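Putative exonuclease (Eubacterium rectale, PDB 3L0A) is a putative exonuclease that binds a zinc ion through four cysteines and probably acts as a hydrolase of the PDDEXK nuclease clan. Local coordinates at residues G29-K33 with R166-Y170; L57-V62 with N90-E95. All coordinates share one frame; numbering follows the deposited sequence.

Interaction 1 of 2, residues G29-K33 with R166-Y170; sequences GTYGK and RYWGY
A type I beta turn, Thr30 to Lys33, meets the Schellman motif that ends helix 164-167. The turn has its usual hydrogen bond, Lys33 N to Thr30 O, and Thr30 N also bonds back to Lys33 O. Gly169, with positive phi, is the C-prime residue of the Schellman motif. Tyr167 sits at the centre of the contact. Its CG lies opposite its backbone N (chi1 -177°), which carries the ring alongside the turn, against Tyr31 CB and Gly32. CB of Tyr31 lies over one face of this ring, 4.3 Å from its centroid, a CH-pi contact. Tyr31 CB is also 3.2 Å from Tyr167 O. The Tyr31 ring turns an edge to the helix end, with CD2 3.6 Å from Arg166 O. Gly32 N gives a weak hydrogen bond to Tyr167 O (3.4 Å, 126°) and a second weak one to Thr30 OG1. Gly32 CA packs over the six-membered ring of Trp168, 4.2 Å from the centroid. The methyl CG2 of Thr30 touches Trp168 O at 3.6 Å. The same carbonyl oxygen accepts a hydrogen bond from Lys25 NZ of helix 21-28. Val156 of strand 154-156 packs on both Tyr31 and Tyr167. One water donates to Gly32 O at 3.0 Å and lies 3.1 Å from Tyr167 OH.

Interaction 2 of 2, residues L57-V62 with N90-E95; sequences LVGSYV and NFKQAE
Tyr61 and Phe91 meet between two helices, with Tyr61 CD2 4.0 Å from Phe91 CD1. Their rings are oblique to each other, with planes at 55°. The Phe91 ring reaches across to the backbone of the other helix. Its CE1 lies 3.7 Å from Val58 N, and its CZ touches Leu57 CB. Phe91 CG lies beside its own backbone N, which carries the ring toward helix 54-67. Val58 CG2 packs over one face of this ring and also meets Asn90 CB at 3.9 Å. The Val58 and Asn90 side chains cross at about a right angle. Ala94 CB fits among three side chains of the facing helix. It is 4.0 Å from Tyr61 CD1, and it also touches Val58 CG1 and Val62 CG2. Tyr61 CG is anti to the backbone N (chi1 -175°), and the ring extends toward helix 89-102. Its hydroxyl donates to Glu95 OE2, which lies at the ring edge and in its plane. The modelled separation of OH and OE2, 2.4 Å, is too short to be taken literally.

The segment axes approach to 9.8 Å and cross at -37°, with the chains running in broadly the same direction. Leu70 and Lys74 of helix 70-76 touch Tyr61, and Phe73 touches Leu57. Val146 and Leu144 of strand 140-147, in the mixed sheet, pack on Val58 and Val62. Leu87 and Ile80, in loops, pack on Tyr61 and Phe91.

The hydroxyl of a buried tyrosine is thus paired with a carboxylate, but the doubtful length says nothing about the strength of that bond. The interface is mainly apolar, built on Val58, Phe91 and Ala94, with one polar link at the solvent-exposed Glu95.

How the interactions relate
Both contacts belong to the same PDDEXK-like domain, but they do not touch. Their centres are 23 Å apart and their nearest atoms about 10 Å apart. Along the chain, both segments of interaction 2 fall between 29-33 and 166-170. Interaction 1 is a surface contact between a loop and a helix end, and is the one nearer the zinc site. The side chain of Thr30 is about 14 Å from the zinc ion and about 11 Å from the side chain of its ligand Cys36. Cys241, Cys244 and Cys247 complete that site. Interaction 2 is a buried helix pair away from the zinc. Its centre lies about 17 Å from the centre of the chain, against 10 Å for interaction 1.

Interaction 1 of 2, residues G29-K33 with R166-Y170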
ATOM      1  N   GLY A  29     -21.173   1.807  14.454  1.00 30.10           N
ATOM      2  CA  GLY A  29     -19.806   1.774  13.922  1.00 30.06           C
ATOM      3  C   GLY A  29     -18.827   1.015  14.823  1.00 30.72           C
ATOM      4  O   GLY A  29     -19.167   0.536  15.912  1.00 30.36           O
ATOM      5  N   THR A  30     -17.588   0.924  14.367  1.00 30.22           N
ATOM      6  CA  THR A  30     -16.544   0.304  15.147  1.00 29.24           C
ATOM      7  C   THR A  30     -15.335   1.220  14.998  1.00 29.89           C
ATOM      8  O   THR A  30     -15.399   2.184  14.237  1.00 29.64           O
ATOM      9  CB  THR A  30     -16.235  -1.101  14.620  1.00 28.87           C
ATOM     10  OG1 THR A  30     -15.682  -1.015  13.315  1.00 24.33           O
ATOM     11  CG2 THR A  30     -17.502  -1.962  14.557  1.00 28.68           C
ATOM     12  N   TYR A  31     -14.254   0.933  15.718  1.00 29.65           N
ATOM     13  CA  TYR A  31     -13.013   1.650  15.510  1.00 30.29           C
ATOM     14  C   TYR A  31     -12.582   1.612  14.060  1.00 30.30           C
ATOM     15  O   TYR A  31     -11.992   2.550  13.602  1.00 30.84           O
ATOM     16  CB  TYR A  31     -11.897   1.111  16.397  1.00 30.08           C
ATOM     17  CG  TYR A  31     -12.004   1.573  17.808  1.00 31.51           C
ATOM     18  CD1 TYR A  31     -11.803   2.900  18.130  1.00 33.15           C
ATOM     19  CD2 TYR A  31     -12.320   0.686  18.827  1.00 35.05           C
ATOM     20  CE1 TYR A  31     -11.914   3.338  19.416  1.00 35.56           C
ATOM     21  CE2 TYR A  31     -12.426   1.112  20.132  1.00 36.17           C
ATOM     22  CZ  TYR A  31     -12.221   2.446  20.416  1.00 37.26           C
ATOM     23  OH  TYR A  31     -12.341   2.883  21.704  1.00 39.33           O
ATOM     24  N   GLY A  32     -12.897   0.548  13.333  1.00 31.08           N
ATOM     25  CA  GLY A  32     -12.490   0.399  11.929  1.00 31.26           C
ATOM     26  C   GLY A  32     -13.401   0.972  10.859  1.00 31.92           C
ATOM     27  O   GLY A  32     -13.073   0.926   9.675  1.00 30.69           O
ATOM     28  N   LYS A  33     -14.567   1.468  11.261  1.00 33.49           N
ATOM     29  CA  LYS A  33     -15.580   1.942  10.323  1.00 34.58           C
ATOM     30  C   LYS A  33     -16.477   2.993  11.016  1.00 34.57           C
ATOM     31  O   LYS A  33     -17.116   2.692  12.009  1.00 34.39           O
ATOM     32  CB  LYS A  33     -16.416   0.744   9.816  1.00 35.16           C
ATOM     33  CG  LYS A  33     -17.277   0.993   8.546  1.00 38.90           C
ATOM     34  CD  LYS A  33     -18.039  -0.298   8.072  1.00 42.40           C
ATOM     35  CE  LYS A  33     -19.116  -0.010   6.949  1.00 44.38           C
ATOM     36  NZ  LYS A  33     -19.976  -1.215   6.534  1.00 44.52           N
ATOM     37  N   ARG A 166     -11.036  -5.974  19.709  1.00 21.41           N
ATOM     38  CA  ARG A 166     -11.591  -4.691  20.125  1.00 21.31           C
ATOM     39  C   ARG A 166     -11.685  -3.718  18.956  1.00 21.27           C
ATOM     40  O   ARG A 166     -12.642  -2.935  18.878  1.00 21.41           O
ATOM     41  CB  ARG A 166     -10.764  -4.095  21.257  1.00 21.77           C
ATOM     42  CG  ARG A 166     -11.037  -4.765  22.585  1.00 23.05           C
ATOM     43  CD  ARG A 166     -10.257  -4.096  23.685  1.00 23.72           C
ATOM     44  NE  ARG A 166      -8.865  -4.448  23.618  1.00 24.65           N
ATOM     45  CZ  ARG A 166      -7.968  -4.142  24.544  1.00 27.66           C
ATOM     46  NH1 ARG A 166      -8.316  -3.470  25.632  1.00 27.58           N
ATOM     47  NH2 ARG A 166      -6.712  -4.531  24.386  1.00 29.31           N
ATOM     48  N   TYR A 167     -10.720  -3.753  18.041  1.00 21.34           N
ATOM     49  CA  TYR A 167     -10.734  -2.775  16.915  1.00 21.42           C
ATOM     50  C   TYR A 167     -11.942  -2.940  16.001  1.00 21.95           C
ATOM     51  O   TYR A 167     -12.517  -1.955  15.554  1.00 22.28           O
ATOM     52  CB  TYR A 167      -9.421  -2.831  16.094  1.00 21.83           C
ATOM     53  CG  TYR A 167      -9.273  -1.796  14.932  1.00 21.24           C
ATOM     54  CD1 TYR A 167      -9.746  -2.087  13.677  1.00 20.18           C
ATOM     55  CD2 TYR A 167      -8.624  -0.582  15.115  1.00 21.55           C
ATOM     56  CE1 TYR A 167      -9.616  -1.234  12.651  1.00 23.89           C
ATOM     57  CE2 TYR A 167      -8.439   0.309  14.043  1.00 22.12           C
ATOM     58  CZ  TYR A 167      -8.955  -0.030  12.811  1.00 24.73           C
ATOM     59  OH  TYR A 167      -8.886   0.807  11.701  1.00 31.71           O
ATOM     60  N   TRP A 168     -12.334  -4.183  15.716  1.00 22.50           N
ATOM     61  CA  TRP A 168     -13.436  -4.430  14.788  1.00 22.29           C
ATOM     62  C   TRP A 168     -14.753  -4.717  15.504  1.00 21.93           C
ATOM     63  O   TRP A 168     -15.748  -5.098  14.876  1.00 21.67           O
ATOM     64  CB  TRP A 168     -13.091  -5.582  13.839  1.00 22.42           C
ATOM     65  CG  TRP A 168     -12.071  -5.228  12.800  1.00 23.44           C
ATOM     66  CD1 TRP A 168     -10.786  -5.689  12.725  1.00 22.72           C
ATOM     67  CD2 TRP A 168     -12.260  -4.365  11.676  1.00 21.91           C
ATOM     68  NE1 TRP A 168     -10.160  -5.164  11.643  1.00 23.40           N
ATOM     69  CE2 TRP A 168     -11.037  -4.331  10.978  1.00 24.06           C
ATOM     70  CE3 TRP A 168     -13.347  -3.610  11.200  1.00 25.53           C
ATOM     71  CZ2 TRP A 168     -10.853  -3.572   9.802  1.00 23.72           C
ATOM     72  CZ3 TRP A 168     -13.167  -2.818  10.022  1.00 24.44           C
ATOM     73  CH2 TRP A 168     -11.930  -2.820   9.345  1.00 24.65           C
ATOM     74  N   GLY A 169     -14.770  -4.535  16.815  1.00 21.55           N
ATOM     75  CA  GLY A 169     -16.012  -4.702  17.567  1.00 21.92           C
ATOM     76  C   GLY A 169     -16.493  -6.148  17.678  1.00 21.79           C
ATOM     77  O   GLY A 169     -17.681  -6.387  17.788  1.00 22.29           O
ATOM     78  N   TYR A 170     -15.600  -7.124  17.625  1.00 22.06           N
ATOM     79  CA  TYR A 170     -16.025  -8.505  17.873  1.00 22.63           C
ATOM     80  C   TYR A 170     -16.274  -8.723  19.349  1.00 22.39           C
ATOM     81  O   TYR A 170     -16.849  -9.752  19.756  1.00 22.41           O
ATOM     82  CB  TYR A 170     -15.034  -9.528  17.308  1.00 22.56           C
ATOM     83  CG  TYR A 170     -14.849  -9.365  15.796  1.00 24.14           C
ATOM     84  CD1 TYR A 170     -15.944  -9.155  14.943  1.00 25.30           C
ATOM     85  CD2 TYR A 170     -13.578  -9.427  15.218  1.00 24.31           C
ATOM     86  CE1 TYR A 170     -15.748  -8.970  13.526  1.00 24.86           C
ATOM     87  CE2 TYR A 170     -13.395  -9.259  13.852  1.00 24.99           C
ATOM     88  CZ  TYR A 170     -14.484  -9.042  13.014  1.00 24.37           C
ATOM     89  OH  TYR A 170     -14.261  -8.919  11.678  1.00 24.19           O
TER
HETATM   90  O   HOH W   1     -10.180   0.481   8.860  1.00 33.39           O

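Interaction 2 of 2, residues L57-V62 with N90-E95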
ATOM      1  N   LEU A  57     -17.403 -12.687   0.810  1.00 29.63           N
ATOM      2  CA  LEU A  57     -17.630 -13.861   0.016  1.00 28.25           C
ATOM      3  C   LEU A  57     -16.660 -15.000   0.370  1.00 27.53           C
ATOM      4  O   LEU A  57     -17.124 -16.115   0.541  1.00 27.25           O
ATOM      5  CB  LEU A  57     -17.565 -13.539  -1.451  1.00 28.00           C
ATOM      6  CG  LEU A  57     -18.819 -12.864  -2.017  1.00 26.99           C
ATOM      7  CD1 LEU A  57     -18.499 -12.355  -3.403  1.00 25.05           C
ATOM      8  CD2 LEU A  57     -19.967 -13.806  -2.050  1.00 23.76           C
ATOM      9  N   VAL A  58     -15.352 -14.739   0.494  1.00 26.54           N
ATOM     10  CA  VAL A  58     -14.462 -15.775   1.019  1.00 26.71           C
ATOM     11  C   VAL A  58     -15.024 -16.352   2.321  1.00 26.93           C
ATOM     12  O   VAL A  58     -15.304 -17.526   2.408  1.00 27.64           O
ATOM     13  CB  VAL A  58     -13.036 -15.298   1.226  1.00 26.85           C
ATOM     14  CG1 VAL A  58     -12.309 -16.225   2.139  1.00 25.54           C
ATOM     15  CG2 VAL A  58     -12.298 -15.193  -0.130  1.00 26.34           C
ATOM     16  N   GLY A  59     -15.245 -15.504   3.311  1.00 27.11           N
ATOM     17  CA  GLY A  59     -15.798 -15.921   4.581  1.00 26.29           C
ATOM     18  C   GLY A  59     -17.091 -16.693   4.516  1.00 26.69           C
ATOM     19  O   GLY A  59     -17.225 -17.661   5.271  1.00 27.23           O
ATOM     20  N   SER A  60     -18.051 -16.307   3.664  1.00 26.75           N
ATOM     21  CA  SER A  60     -19.300 -17.105   3.535  1.00 27.58           C
ATOM     22  C   SER A  60     -19.061 -18.499   2.847  1.00 27.31           C
ATOM     23  O   SER A  60     -19.805 -19.494   3.089  1.00 26.43           O
ATOM     24  CB  SER A  60     -20.425 -16.373   2.776  1.00 28.37           C
ATOM     25  OG  SER A  60     -21.077 -15.374   3.548  1.00 30.85           O
ATOM     26  N   TYR A  61     -18.032 -18.566   2.010  1.00 26.53           N
ATOM     27  CA  TYR A  61     -17.714 -19.796   1.292  1.00 25.99           C
ATOM     28  C   TYR A  61     -17.327 -20.836   2.316  1.00 25.88           C
ATOM     29  O   TYR A  61     -17.783 -21.983   2.260  1.00 25.62           O
ATOM     30  CB  TYR A  61     -16.545 -19.559   0.320  1.00 25.62           C
ATOM     31  CG  TYR A  61     -16.177 -20.732  -0.586  1.00 23.59           C
ATOM     32  CD1 TYR A  61     -15.270 -21.702  -0.182  1.00 23.59           C
ATOM     33  CD2 TYR A  61     -16.700 -20.842  -1.857  1.00 22.16           C
ATOM     34  CE1 TYR A  61     -14.889 -22.740  -1.040  1.00 20.14           C
ATOM     35  CE2 TYR A  61     -16.328 -21.865  -2.718  1.00 18.84           C
ATOM     36  CZ  TYR A  61     -15.429 -22.822  -2.303  1.00 21.40           C
ATOM     37  OH  TYR A  61     -15.099 -23.864  -3.152  1.00 18.00           O
ATOM     38  N   VAL A  62     -16.504 -20.395   3.257  1.00 25.85           N
ATOM     39  CA  VAL A  62     -16.030 -21.231   4.322  1.00 25.47           C
ATOM     40  C   VAL A  62     -17.150 -21.596   5.278  1.00 26.01           C
ATOM     41  O   VAL A  62     -17.242 -22.777   5.673  1.00 24.86           O
ATOM     42  CB  VAL A  62     -14.869 -20.575   5.075  1.00 25.48           C
ATOM     43  CG1 VAL A  62     -14.525 -21.411   6.244  1.00 25.83           C
ATOM     44  CG2 VAL A  62     -13.624 -20.366   4.132  1.00 24.03           C
ATOM     45  N   ASN A  90      -8.944 -16.268  -4.914  1.00 24.87           N
ATOM     46  CA  ASN A  90      -9.253 -16.015  -3.515  1.00 24.20           C
ATOM     47  C   ASN A  90      -9.985 -17.194  -2.926  1.00 23.82           C
ATOM     48  O   ASN A  90      -9.814 -17.511  -1.746  1.00 22.84           O
ATOM     49  CB  ASN A  90     -10.118 -14.791  -3.345  1.00 24.24           C
ATOM     50  CG  ASN A  90      -9.516 -13.551  -4.001  1.00 27.63           C
ATOM     51  OD1 ASN A  90      -8.705 -12.845  -3.393  1.00 26.54           O
ATOM     52  ND2 ASN A  90      -9.939 -13.273  -5.249  1.00 31.74           N
ATOM     53  N   PHE A  91     -10.775 -17.855  -3.768  1.00 23.14           N
ATOM     54  CA  PHE A  91     -11.521 -19.049  -3.364  1.00 23.09           C
ATOM     55  C   PHE A  91     -10.698 -20.334  -3.431  1.00 23.06           C
ATOM     56  O   PHE A  91     -10.848 -21.177  -2.569  1.00 22.48           O
ATOM     57  CB  PHE A  91     -12.825 -19.133  -4.127  1.00 22.69           C
ATOM     58  CG  PHE A  91     -13.611 -17.891  -4.000  1.00 21.85           C
ATOM     59  CD1 PHE A  91     -14.445 -17.710  -2.924  1.00 20.42           C
ATOM     60  CD2 PHE A  91     -13.408 -16.851  -4.881  1.00 22.54           C
ATOM     61  CE1 PHE A  91     -15.117 -16.549  -2.757  1.00 24.01           C
ATOM     62  CE2 PHE A  91     -14.093 -15.654  -4.733  1.00 23.51           C
ATOM     63  CZ  PHE A  91     -14.941 -15.490  -3.690  1.00 21.73           C
ATOM     64  N   LYS A  92      -9.793 -20.458  -4.396  1.00 23.95           N
ATOM     65  CA  LYS A  92      -8.830 -21.547  -4.344  1.00 24.33           C
ATOM     66  C   LYS A  92      -8.002 -21.429  -3.054  1.00 24.04           C
ATOM     67  O   LYS A  92      -7.666 -22.450  -2.443  1.00 25.57           O
ATOM     68  CB  LYS A  92      -7.944 -21.579  -5.602  1.00 25.34           C
ATOM     69  CG  LYS A  92      -8.649 -22.011  -6.926  1.00 27.38           C
ATOM     70  CD  LYS A  92      -7.752 -21.679  -8.158  1.00 29.68           C
ATOM     71  CE  LYS A  92      -8.111 -22.397  -9.494  1.00 30.59           C
ATOM     72  NZ  LYS A  92      -7.308 -23.683  -9.714  1.00 34.76           N
ATOM     73  N   GLN A  93      -7.670 -20.215  -2.616  1.00 23.31           N
ATOM     74  CA  GLN A  93      -7.060 -20.053  -1.292  1.00 23.58           C
ATOM     75  C   GLN A  93      -8.015 -20.400  -0.128  1.00 22.87           C
ATOM     76  O   GLN A  93      -7.597 -21.041   0.835  1.00 20.33           O
ATOM     77  CB  GLN A  93      -6.566 -18.633  -1.091  1.00 24.89           C
ATOM     78  CG  GLN A  93      -5.902 -18.410   0.292  1.00 26.75           C
ATOM     79  CD  GLN A  93      -5.457 -16.963   0.443  1.00 30.45           C
ATOM     80  OE1 GLN A  93      -6.261 -16.020   0.397  1.00 32.69           O
ATOM     81  NE2 GLN A  93      -4.169 -16.783   0.597  1.00 31.74           N
ATOM     82  N   ALA A  94      -9.279 -19.945  -0.188  1.00 21.64           N
ATOM     83  CA  ALA A  94     -10.268 -20.412   0.806  1.00 21.50           C
ATOM     84  C   ALA A  94     -10.190 -21.924   1.027  1.00 21.58           C
ATOM     85  O   ALA A  94     -10.198 -22.378   2.161  1.00 23.02           O
ATOM     86  CB  ALA A  94     -11.668 -20.046   0.387  1.00 21.03           C
ATOM     87  N   GLU A  95     -10.131 -22.728  -0.029  1.00 21.14           N
ATOM     88  CA  GLU A  95     -10.029 -24.190   0.198  1.00 21.46           C
ATOM     89  C   GLU A  95      -8.719 -24.547   0.864  1.00 21.05           C
ATOM     90  O   GLU A  95      -8.666 -25.495   1.649  1.00 21.20           O
ATOM     91  CB  GLU A  95     -10.268 -25.013  -1.096  1.00 21.06           C
ATOM     92  CG  GLU A  95     -11.607 -24.589  -1.764  1.00 22.04           C
ATOM     93  CD  GLU A  95     -12.220 -25.647  -2.716  1.00 23.06           C
ATOM     94  OE1 GLU A  95     -11.494 -26.463  -3.302  1.00 19.32           O
ATOM     95  OE2 GLU A  95     -13.452 -25.633  -2.902  1.00 24.31           O
TER